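Local coordinates for nitroreductase family protein (PDB 7DP0) that probably reduces nitro groups of dinitroaniline herbicides, using NADPH and a bound flavin mononucleotide in a dimeric nitroreductase fold, at residues R22-R27 / G200-H205; Q64-A69 / A187-G192; A109-A114 / A210-W215. All coordinates share one frame; numbering follows the deposited sequence.

Interaction 1. Residues R22-R27 / G200-H205; sequences RAFTDR and GLAIGH. With FMN (flavin mononucleotide), chain C.
In this nitroreductase fold the loop between helix 11-17 and helix 31-41, which carries the flavin-binding Arg-22, runs on from the flavin site and lies against strand 195-204, where Phe-24, Thr-25 and Arg-27 meet Ala-202, Gly-204 and His-205. One direct backbone bond joins the two segments: Thr-25 N donates to His-205 O at 2.8 Å. A water beside this bond accepts from His-205 N and lies within hydrogen-bonding distance of Thr-25 O and Arg-27 O, so it links the loop to the backbone at His-205. Phe-24 sends its ring along the strand backbone, CG lying anti to the carbonyl carbon (chi1 -64°). The ring sits obliquely, with CE1 3.6 Å from Gly-204 N and CZ 4.2 Å from Ala-202 CB. The lack of a side chain at Gly-204 fits this packing, since a CB there would probably press on Phe-24 CD1. Farther along, Arg-27 runs extended across one face of the His-205 imidazole. Its CD sits over that face, 3.4 Å from the ring centroid, as a CH-pi contact, and the guanidinium then lies flat on the ring with planes 5° apart. Arg-27 CG and CD also close in on His-205 ND1, which this contact buries without a hydrogen-bond partner. At the other end of the segment Arg-22 binds the cofactor, as Ser-20 and Asn-128 also do. Its chain extended from CG to NE, it offers the edge of its guanidinium to the pyrimidine side of the flavin, a placement that would probably favour negative charge at N1 and O2 in the reduced flavin. Arg-22 NE donates to FMN O2 at 3.0 Å, and Arg-22 NH2 to FMN N1 at 3.2 Å and 168°.

Interaction 2. Residues Q64-A69 / A187-G192; sequences QAVQDA and AELGLG
Glu-188 reaches from the last turn of helix 182-189 across to Val-66, Ala-65 and Ala-69 on helix 60-74. Its CB lies 4.3 Å from Val-66 CG2. The chain leaves with CG anti to the backbone N (chi1 -170°), straight at the opposing helix, and CG settles against the backbone there, 3.8 Å from Val-66 CA and just as near to Val-66 CG2. At chi2 (54°) the chain bends, laying the carboxylate along the surface of helix 60-74 instead of driving it into the backbone. CD is then 4.0 Å from Ala-65 CB. The two oxygens divide between two alanines one helical turn apart: OE2 rests 3.4 Å from Ala-65 CB, while OE1 is 3.9 Å from Ala-69 CB. The small methyls at these positions let the acid lie close to the helix. No hydrogen bond crosses between the two segments, but OE2 is hydrogen-bonded to a residue just beyond them, and Arg-62 NH2 reaches Glu-188 O. Deeper in, Val-66 CG2 and Leu-189 CD2 touch at 3.8 Å, the two side chains crossing obliquely. Both also rest on Phe-139 of strand 136-143, and Leu-189 goes on to Thr-56 and Val-58, so this inner layer seats the helix pair on the sheet. Leu-189 O accepts from Gln-229 NE2 of the second subunit, placing the helix end beside the dimer partner. Just past the contact, Gly-190 turns the chain with positive phi (84°), Leu-191 N reaching back to Arg-186 O and Gly-190 N more weakly to Ala-187 O: a Schellman motif, closing a helix that packs on its neighbour over one antiparallel sheet.

Interaction 3. Residues A109-A114 / A210-W215; sequences ASLGIA and APVNRW
Ser-110, at the end of helix 96-110, meets the indole of Trp-215 and the backbone of Val-212 through its CB and OG. With chi1 at 84°, OG sits between the backbone N and the carbonyl carbon, a rotation that lets it bond to Leu-107 O one turn back in the same helix. Its contacts across the interface are therefore packing: OG is 3.3 Å from Trp-215 CD1 and 3.5 Å from Val-212 CA, and Ser-110 CB lies 3.4 Å from Trp-215 CD1. The approach to the indole is oblique. Trp-215 has folded back over its own segment (chi1 51°), which brings NE1 to Val-212 O at 2.6 Å, a weak hydrogen bond bent to 127°, and puts Pro-211 O and Val-212 CA at the edge of the ring, in its plane. Val-212 extends CG2 anti to its backbone N, alongside Leu-111; the two side chains point the same way, with Leu-111 CG 4.2 Å from Val-212 CG2. On the outer side Pro-211 CB rests 3.6 Å from Ser-110 O. The indole also packs on Val-103, Ala-106 and Leu-107 and takes a cation-pi contact from Arg-19; its side chain comes within about 5 Å of the bound FMN. Replacing Trp-215 by alanine removes the whole indole, which would probably open a gap beside Ser-110 CB and deprive Arg-19 of its cation-pi partner. The contact thus lays the 3-10 turn 211-213, part of the loop between strands 195-204 and 226-229, onto the end of helix 96-110, while Leu-111 reaches Gln-124 of helix 118-126.

How the interactions relate
Along the chain the segments run 22-27, 64-69, 109-114, 187-192, 200-205 and 210-215, so interaction 2 nests inside the loop closed by interaction 1, while interaction 3 crosses both. Interactions 1 and 3 are neighbours, centres about 16 Å apart, and touch: Asn-213 bonds to Arg-22 N and Ala-23 O through its amide, Ala-23 packs on Ala-210, and Arg-22 on Trp-215. Together they join the flavin-holding loop to the chain leaving strand 195-204. Interaction 2 stands away, about 19 Å from interaction 1 and about 31 Å from interaction 3 between centres, yet helix 182-189 leads into strand 195-204, so it is joined through the chain to the strand that interaction 1 uses.

Interaction 1. Residues R22-R27 / G200-H205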
loop_
_atom_site.group_PDB
_atom_site.type_symbol
_atom_site.label_atom_id
_atom_site.label_comp_id
_atom_site.label_asym_id
_atom_site.label_seq_id
_atom_site.Cartn_x
_atom_site.Cartn_y
_atom_site.Cartn_z
ATOM N N ARG A 22 -11.483 -14.513 -8.674
ATOM C CA ARG A 22 -11.215 -15.876 -8.257
ATOM C C ARG A 22 -11.711 -16.873 -9.301
ATOM O O ARG A 22 -12.060 -18.004 -8.974
ATOM C CB ARG A 22 -11.841 -16.131 -6.893
ATOM C CG ARG A 22 -11.273 -15.194 -5.831
ATOM C CD ARG A 22 -12.009 -15.330 -4.526
ATOM N NE ARG A 22 -11.431 -14.459 -3.516
ATOM C CZ ARG A 22 -11.965 -13.304 -3.153
ATOM N NH1 ARG A 22 -13.079 -12.888 -3.742
ATOM N NH2 ARG A 22 -11.381 -12.557 -2.227
ATOM N N ALA A 23 -11.677 -16.441 -10.562
ATOM C CA ALA A 23 -11.950 -17.305 -11.702
ATOM C C ALA A 23 -11.334 -16.677 -12.952
ATOM O O ALA A 23 -11.731 -15.582 -13.369
ATOM C CB ALA A 23 -13.448 -17.522 -11.883
ATOM N N PHE A 24 -10.347 -17.369 -13.529
ATOM C CA PHE A 24 -9.587 -16.848 -14.679
ATOM C C PHE A 24 -9.786 -17.737 -15.900
ATOM O O PHE A 24 -9.993 -18.945 -15.770
ATOM C CB PHE A 24 -8.083 -16.758 -14.368
ATOM C CG PHE A 24 -7.733 -15.805 -13.272
ATOM C CD1 PHE A 24 -7.352 -14.505 -13.554
ATOM C CD2 PHE A 24 -7.754 -16.224 -11.946
ATOM C CE1 PHE A 24 -7.015 -13.649 -12.537
ATOM C CE2 PHE A 24 -7.438 -15.375 -10.948
ATOM C CZ PHE A 24 -7.062 -14.080 -11.233
ATOM N N THR A 25 -9.697 -17.159 -17.091
ATOM C CA THR A 25 -9.784 -17.972 -18.285
ATOM C C THR A 25 -8.428 -18.598 -18.576
ATOM O O THR A 25 -7.392 -18.166 -18.065
ATOM C CB THR A 25 -10.261 -17.158 -19.517
ATOM O OG1 THR A 25 -9.300 -16.145 -19.848
ATOM C CG2 THR A 25 -11.596 -16.501 -19.233
ATOM N N ASP A 26 -8.463 -19.644 -19.383
ATOM C CA ASP A 26 -7.276 -20.335 -19.833
ATOM C C ASP A 26 -6.763 -19.533 -21.003
ATOM O O ASP A 26 -7.170 -19.751 -22.145
ATOM C CB ASP A 26 -7.608 -21.777 -20.220
ATOM C CG ASP A 26 -6.403 -22.669 -20.220
ATOM O OD1 ASP A 26 -6.534 -23.846 -20.639
ATOM O OD2 ASP A 26 -5.330 -22.188 -19.788
ATOM N N ARG A 27 -5.892 -18.589 -20.699
ATOM C CA ARG A 27 -5.458 -17.572 -21.648
ATOM C C ARG A 27 -4.193 -16.880 -21.163
ATOM O O ARG A 27 -4.167 -16.341 -20.065
ATOM C CB ARG A 27 -6.553 -16.529 -21.833
ATOM C CG ARG A 27 -6.073 -15.269 -22.522
ATOM C CD ARG A 27 -7.223 -14.336 -22.773
ATOM N NE ARG A 27 -6.877 -13.307 -23.741
ATOM C CZ ARG A 27 -7.695 -12.324 -24.096
ATOM N NH1 ARG A 27 -7.302 -11.421 -24.985
ATOM N NH2 ARG A 27 -8.908 -12.249 -23.560
ATOM N N GLY A 200 1.227 -13.244 -2.513
ATOM C CA GLY A 200 1.232 -13.590 -3.915
ATOM C C GLY A 200 0.262 -12.690 -4.640
ATOM O O GLY A 200 -0.553 -12.035 -4.007
ATOM N N LEU A 201 0.341 -12.670 -5.968
ATOM C CA LEU A 201 -0.649 -11.966 -6.768
ATOM C C LEU A 201 -0.949 -12.799 -8.009
ATOM O O LEU A 201 -0.129 -12.876 -8.931
ATOM C CB LEU A 201 -0.153 -10.563 -7.152
ATOM C CG LEU A 201 -1.207 -9.742 -7.904
ATOM C CD1 LEU A 201 -2.323 -9.280 -6.932
ATOM C CD2 LEU A 201 -0.572 -8.548 -8.616
ATOM N N ALA A 202 -2.114 -13.444 -8.019
ATOM C CA ALA A 202 -2.529 -14.204 -9.187
ATOM C C ALA A 202 -2.855 -13.210 -10.293
ATOM O O ALA A 202 -3.523 -12.219 -10.049
ATOM C CB ALA A 202 -3.723 -15.088 -8.869
ATOM N N ILE A 203 -2.374 -13.475 -11.502
ATOM C CA ILE A 203 -2.573 -12.550 -12.609
ATOM C C ILE A 203 -3.043 -13.305 -13.843
ATOM O O ILE A 203 -2.476 -14.355 -14.222
ATOM C CB ILE A 203 -1.273 -11.758 -12.961
ATOM C CG1 ILE A 203 -0.740 -10.978 -11.763
ATOM C CG2 ILE A 203 -1.503 -10.792 -14.149
ATOM C CD1 ILE A 203 0.637 -10.404 -12.021
ATOM N N GLY A 204 -4.070 -12.763 -14.488
ATOM C CA GLY A 204 -4.540 -13.343 -15.731
ATOM C C GLY A 204 -5.746 -12.581 -16.237
ATOM O O GLY A 204 -6.023 -11.464 -15.809
ATOM N N HIS A 205 -6.445 -13.190 -17.177
ATOM C CA HIS A 205 -7.701 -12.667 -17.700
ATOM C C HIS A 205 -8.904 -13.207 -16.925
ATOM O O HIS A 205 -9.054 -14.422 -16.762
ATOM C CB HIS A 205 -7.835 -13.015 -19.181
ATOM C CG HIS A 205 -6.805 -12.363 -20.042
ATOM N ND1 HIS A 205 -5.548 -12.912 -20.248
ATOM C CD2 HIS A 205 -6.820 -11.209 -20.745
ATOM C CE1 HIS A 205 -4.853 -12.131 -21.044
ATOM N NE2 HIS A 205 -5.600 -11.082 -21.361
HETATM N N1 FMN C . -8.501 -13.395 -1.233
HETATM C C2 FMN C . -8.438 -14.789 -1.195
HETATM O O2 FMN C . -9.366 -15.488 -1.576
HETATM N N3 FMN C . -7.325 -15.455 -0.733
HETATM C C4 FMN C . -6.237 -14.753 -0.292
HETATM O O4 FMN C . -5.239 -15.371 0.095
HETATM C C4A FMN C . -6.290 -13.358 -0.305
HETATM N N5 FMN C . -5.199 -12.657 0.137
HETATM C C5A FMN C . -5.180 -11.281 0.118
HETATM C C6 FMN C . -4.048 -10.627 0.564
HETATM C C7 FMN C . -3.999 -9.243 0.553
HETATM C C7M FMN C . -2.774 -8.505 1.019
HETATM C C8 FMN C . -5.085 -8.528 0.099
HETATM C C8M FMN C . -4.986 -7.038 0.095
HETATM C C9 FMN C . -6.231 -9.184 -0.336
HETATM C C9A FMN C . -6.290 -10.573 -0.340
HETATM N N10 FMN C . -7.419 -11.273 -0.783
HETATM C C10 FMN C . -7.418 -12.665 -0.777
HETATM C "C1'" FMN C . -8.614 -10.526 -1.301
HETATM C "C2'" FMN C . -9.490 -9.930 -0.192
HETATM O "O2'" FMN C . -10.321 -10.911 0.382
HETATM C "C3'" FMN C . -10.309 -8.802 -0.821
HETATM O "O3'" FMN C . -9.387 -7.812 -1.208
HETATM C "C4'" FMN C . -11.398 -8.162 0.053
HETATM O "O4'" FMN C . -12.475 -9.056 0.302
HETATM C "C5'" FMN C . -11.971 -6.988 -0.724
HETATM O "O5'" FMN C . -12.642 -7.502 -1.872
HETATM P P FMN C . -12.208 -7.062 -3.360
HETATM O O1P FMN C . -12.717 -8.104 -4.341
HETATM O O2P FMN C . -10.716 -6.950 -3.504
HETATM O O3P FMN C . -12.829 -5.702 -3.650
HETATM O O HOH W 1 -6.041 -15.879 -17.766
#

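Interaction 2. Residues Q64-A69 / A187-G192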
loop_
_atom_site.group_PDB
_atom_site.type_symbol
_atom_site.label_atom_id
_atom_site.label_comp_id
_atom_site.label_asym_id
_atom_site.label_seq_id
_atom_site.Cartn_x
_atom_site.Cartn_y
_atom_site.Cartn_z
ATOM N N GLN A 64 4.114 -24.375 -11.898
ATOM C CA GLN A 64 3.613 -25.699 -11.594
ATOM C C GLN A 64 4.391 -26.322 -10.423
ATOM O O GLN A 64 3.817 -26.999 -9.561
ATOM C CB GLN A 64 3.721 -26.589 -12.843
ATOM C CG GLN A 64 2.976 -27.878 -12.737
ATOM C CD GLN A 64 1.519 -27.666 -12.378
ATOM O OE1 GLN A 64 1.141 -27.752 -11.209
ATOM N NE2 GLN A 64 0.690 -27.398 -13.382
ATOM N N ALA A 65 5.695 -26.056 -10.368
ATOM C CA ALA A 65 6.520 -26.578 -9.284
ATOM C C ALA A 65 6.116 -26.012 -7.930
ATOM O O ALA A 65 5.972 -26.761 -6.959
ATOM C CB ALA A 65 7.985 -26.302 -9.548
ATOM N N VAL A 66 5.904 -24.697 -7.871
ATOM C CA VAL A 66 5.480 -24.048 -6.636
ATOM C C VAL A 66 4.176 -24.675 -6.151
ATOM O O VAL A 66 4.075 -25.068 -4.983
ATOM C CB VAL A 66 5.280 -22.522 -6.816
ATOM C CG1 VAL A 66 4.692 -21.879 -5.549
ATOM C CG2 VAL A 66 6.590 -21.843 -7.208
ATOM N N GLN A 67 3.200 -24.804 -7.052
ATOM C CA GLN A 67 1.926 -25.411 -6.684
ATOM C C GLN A 67 2.140 -26.799 -6.088
ATOM O O GLN A 67 1.570 -27.105 -5.046
ATOM C CB GLN A 67 0.967 -25.501 -7.888
ATOM C CG GLN A 67 0.555 -24.152 -8.478
ATOM C CD GLN A 67 -0.399 -24.286 -9.663
ATOM O OE1 GLN A 67 -1.395 -24.987 -9.591
ATOM N NE2 GLN A 67 -0.055 -23.645 -10.777
ATOM N N ASP A 68 2.961 -27.620 -6.750
ATOM C CA ASP A 68 3.205 -28.990 -6.307
ATOM C C ASP A 68 3.852 -29.036 -4.924
ATOM O O ASP A 68 3.434 -29.811 -4.046
ATOM C CB ASP A 68 4.098 -29.735 -7.302
ATOM C CG ASP A 68 3.400 -30.019 -8.614
ATOM O OD1 ASP A 68 2.165 -29.840 -8.690
ATOM O OD2 ASP A 68 4.086 -30.454 -9.562
ATOM N N ALA A 69 4.853 -28.181 -4.731
ATOM C CA ALA A 69 5.594 -28.135 -3.474
ATOM C C ALA A 69 4.659 -27.777 -2.326
ATOM O O ALA A 69 4.709 -28.383 -1.247
ATOM C CB ALA A 69 6.739 -27.141 -3.569
ATOM N N ALA A 187 11.814 -21.531 -0.787
ATOM C CA ALA A 187 12.771 -22.570 -1.207
ATOM C C ALA A 187 12.577 -22.936 -2.677
ATOM O O ALA A 187 13.549 -23.129 -3.415
ATOM C CB ALA A 187 12.646 -23.827 -0.336
ATOM N N GLU A 188 11.318 -23.021 -3.098
ATOM C CA GLU A 188 10.998 -23.419 -4.457
ATOM C C GLU A 188 11.418 -22.338 -5.443
ATOM O O GLU A 188 11.848 -22.622 -6.559
ATOM C CB GLU A 188 9.504 -23.713 -4.599
ATOM C CG GLU A 188 9.160 -24.357 -5.908
ATOM C CD GLU A 188 9.990 -25.603 -6.145
ATOM O OE1 GLU A 188 10.180 -26.393 -5.184
ATOM O OE2 GLU A 188 10.481 -25.772 -7.282
ATOM N N LEU A 189 11.284 -21.088 -5.031
ATOM C CA LEU A 189 11.638 -19.985 -5.908
ATOM C C LEU A 189 13.158 -19.753 -5.948
ATOM O O LEU A 189 13.676 -19.073 -6.844
ATOM C CB LEU A 189 10.908 -18.717 -5.461
ATOM C CG LEU A 189 9.377 -18.676 -5.487
ATOM C CD1 LEU A 189 8.923 -17.350 -4.904
ATOM C CD2 LEU A 189 8.818 -18.819 -6.890
ATOM N N GLY A 190 13.867 -20.341 -4.990
ATOM C CA GLY A 190 15.300 -20.143 -4.857
ATOM C C GLY A 190 15.620 -18.886 -4.078
ATOM O O GLY A 190 16.700 -18.329 -4.213
ATOM N N LEU A 191 14.686 -18.424 -3.250
ATOM C CA LEU A 191 14.946 -17.234 -2.447
ATOM C C LEU A 191 15.611 -17.621 -1.116
ATOM O O LEU A 191 15.256 -18.628 -0.514
ATOM C CB LEU A 191 13.651 -16.449 -2.200
ATOM C CG LEU A 191 12.953 -15.826 -3.415
ATOM C CD1 LEU A 191 11.575 -15.301 -3.019
ATOM C CD2 LEU A 191 13.776 -14.695 -4.039
ATOM N N GLY A 192 16.557 -16.802 -0.653
ATOM C CA GLY A 192 17.267 -17.057 0.595
ATOM C C GLY A 192 16.455 -16.655 1.815
ATOM O O GLY A 192 15.336 -16.169 1.682
#

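Interaction 3. Residues A109-A114 / A210-W215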
loop_
_atom_site.group_PDB
_atom_site.type_symbol
_atom_site.label_atom_id
_atom_site.label_comp_id
_atom_site.label_asym_id
_atom_site.label_seq_id
_atom_site.Cartn_x
_atom_site.Cartn_y
_atom_site.Cartn_z
ATOM N N ALA A 109 -21.724 -17.606 -1.045
ATOM C CA ALA A 109 -23.106 -17.447 -1.503
ATOM C C ALA A 109 -23.170 -17.335 -3.015
ATOM O O ALA A 109 -24.050 -17.922 -3.652
ATOM C CB ALA A 109 -23.754 -16.221 -0.871
ATOM N N SER A 110 -22.231 -16.581 -3.581
ATOM C CA SER A 110 -22.158 -16.399 -5.020
ATOM C C SER A 110 -21.875 -17.736 -5.714
ATOM O O SER A 110 -22.297 -17.958 -6.847
ATOM C CB SER A 110 -21.097 -15.362 -5.372
ATOM O OG SER A 110 -19.817 -15.955 -5.423
ATOM N N LEU A 111 -21.182 -18.636 -5.027
ATOM C CA LEU A 111 -20.942 -19.972 -5.562
ATOM C C LEU A 111 -22.193 -20.827 -5.325
ATOM O O LEU A 111 -23.299 -20.296 -5.181
ATOM C CB LEU A 111 -19.708 -20.606 -4.907
ATOM C CG LEU A 111 -18.343 -20.009 -5.270
ATOM C CD1 LEU A 111 -17.451 -19.913 -4.044
ATOM C CD2 LEU A 111 -17.657 -20.829 -6.345
ATOM N N GLY A 112 -22.035 -22.145 -5.295
ATOM C CA GLY A 112 -23.174 -23.016 -5.065
ATOM C C GLY A 112 -22.888 -23.960 -3.914
ATOM O O GLY A 112 -23.107 -25.163 -4.016
ATOM N N ILE A 113 -22.407 -23.398 -2.808
ATOM C CA ILE A 113 -22.067 -24.171 -1.617
ATOM C C ILE A 113 -22.781 -23.643 -0.363
ATOM O O ILE A 113 -22.714 -22.444 -0.058
ATOM C CB ILE A 113 -20.543 -24.166 -1.363
ATOM C CG1 ILE A 113 -19.777 -24.716 -2.571
ATOM C CG2 ILE A 113 -20.219 -24.950 -0.113
ATOM C CD1 ILE A 113 -18.277 -24.420 -2.548
ATOM N N ALA A 114 -23.471 -24.531 0.354
ATOM C CA ALA A 114 -24.270 -24.105 1.503
ATOM C C ALA A 114 -23.351 -23.627 2.631
ATOM O O ALA A 114 -22.138 -23.843 2.580
ATOM C CB ALA A 114 -25.160 -25.237 1.980
ATOM N N ALA A 210 -18.146 -15.674 -14.713
ATOM C CA ALA A 210 -18.113 -16.476 -13.497
ATOM C C ALA A 210 -18.805 -15.720 -12.381
ATOM O O ALA A 210 -18.515 -14.551 -12.140
ATOM C CB ALA A 210 -16.702 -16.821 -13.107
ATOM N N PRO A 211 -19.777 -16.376 -11.737
ATOM C CA PRO A 211 -20.561 -15.790 -10.646
ATOM C C PRO A 211 -19.663 -15.335 -9.498
ATOM O O PRO A 211 -19.909 -14.308 -8.857
ATOM C CB PRO A 211 -21.478 -16.944 -10.214
ATOM C CG PRO A 211 -21.543 -17.836 -11.411
ATOM C CD PRO A 211 -20.207 -17.747 -12.057
ATOM N N VAL A 212 -18.595 -16.086 -9.257
ATOM C CA VAL A 212 -17.679 -15.730 -8.195
ATOM C C VAL A 212 -17.014 -14.371 -8.513
ATOM O O VAL A 212 -16.477 -13.720 -7.625
ATOM C CB VAL A 212 -16.606 -16.832 -7.975
ATOM C CG1 VAL A 212 -15.468 -16.705 -8.986
ATOM C CG2 VAL A 212 -16.055 -16.763 -6.569
ATOM N N ASN A 213 -17.100 -13.926 -9.767
ATOM C CA ASN A 213 -16.537 -12.625 -10.132
ATOM C C ASN A 213 -17.567 -11.514 -10.244
ATOM O O ASN A 213 -17.211 -10.392 -10.598
ATOM C CB ASN A 213 -15.769 -12.730 -11.455
ATOM C CG ASN A 213 -14.467 -13.504 -11.311
ATOM O OD1 ASN A 213 -13.873 -13.520 -10.247
ATOM N ND2 ASN A 213 -14.034 -14.159 -12.380
ATOM N N ARG A 214 -18.825 -11.797 -9.892
ATOM C CA ARG A 214 -19.916 -10.859 -10.180
ATOM C C ARG A 214 -20.663 -10.322 -8.958
ATOM O O ARG A 214 -21.462 -9.396 -9.081
ATOM C CB ARG A 214 -20.959 -11.496 -11.120
ATOM C CG ARG A 214 -20.491 -11.785 -12.533
ATOM C CD ARG A 214 -21.706 -11.971 -13.457
ATOM N NE ARG A 214 -21.408 -11.688 -14.862
ATOM C CZ ARG A 214 -21.260 -10.464 -15.369
ATOM N NH1 ARG A 214 -21.360 -9.393 -14.587
ATOM N NH2 ARG A 214 -20.991 -10.307 -16.661
ATOM N N TRP A 215 -20.435 -10.901 -7.788
ATOM C CA TRP A 215 -21.155 -10.440 -6.613
ATOM C C TRP A 215 -20.590 -9.108 -6.140
ATOM O O TRP A 215 -19.382 -8.882 -6.210
ATOM C CB TRP A 215 -21.083 -11.490 -5.509
ATOM C CG TRP A 215 -19.687 -11.939 -5.256
ATOM C CD1 TRP A 215 -18.963 -12.809 -6.010
ATOM C CD2 TRP A 215 -18.835 -11.536 -4.174
ATOM N NE1 TRP A 215 -17.705 -12.973 -5.472
ATOM C CE2 TRP A 215 -17.603 -12.204 -4.343
ATOM C CE3 TRP A 215 -18.993 -10.672 -3.086
ATOM C CZ2 TRP A 215 -16.532 -12.037 -3.460
ATOM C CZ3 TRP A 215 -17.927 -10.509 -2.207
ATOM C CH2 TRP A 215 -16.714 -11.193 -2.400
#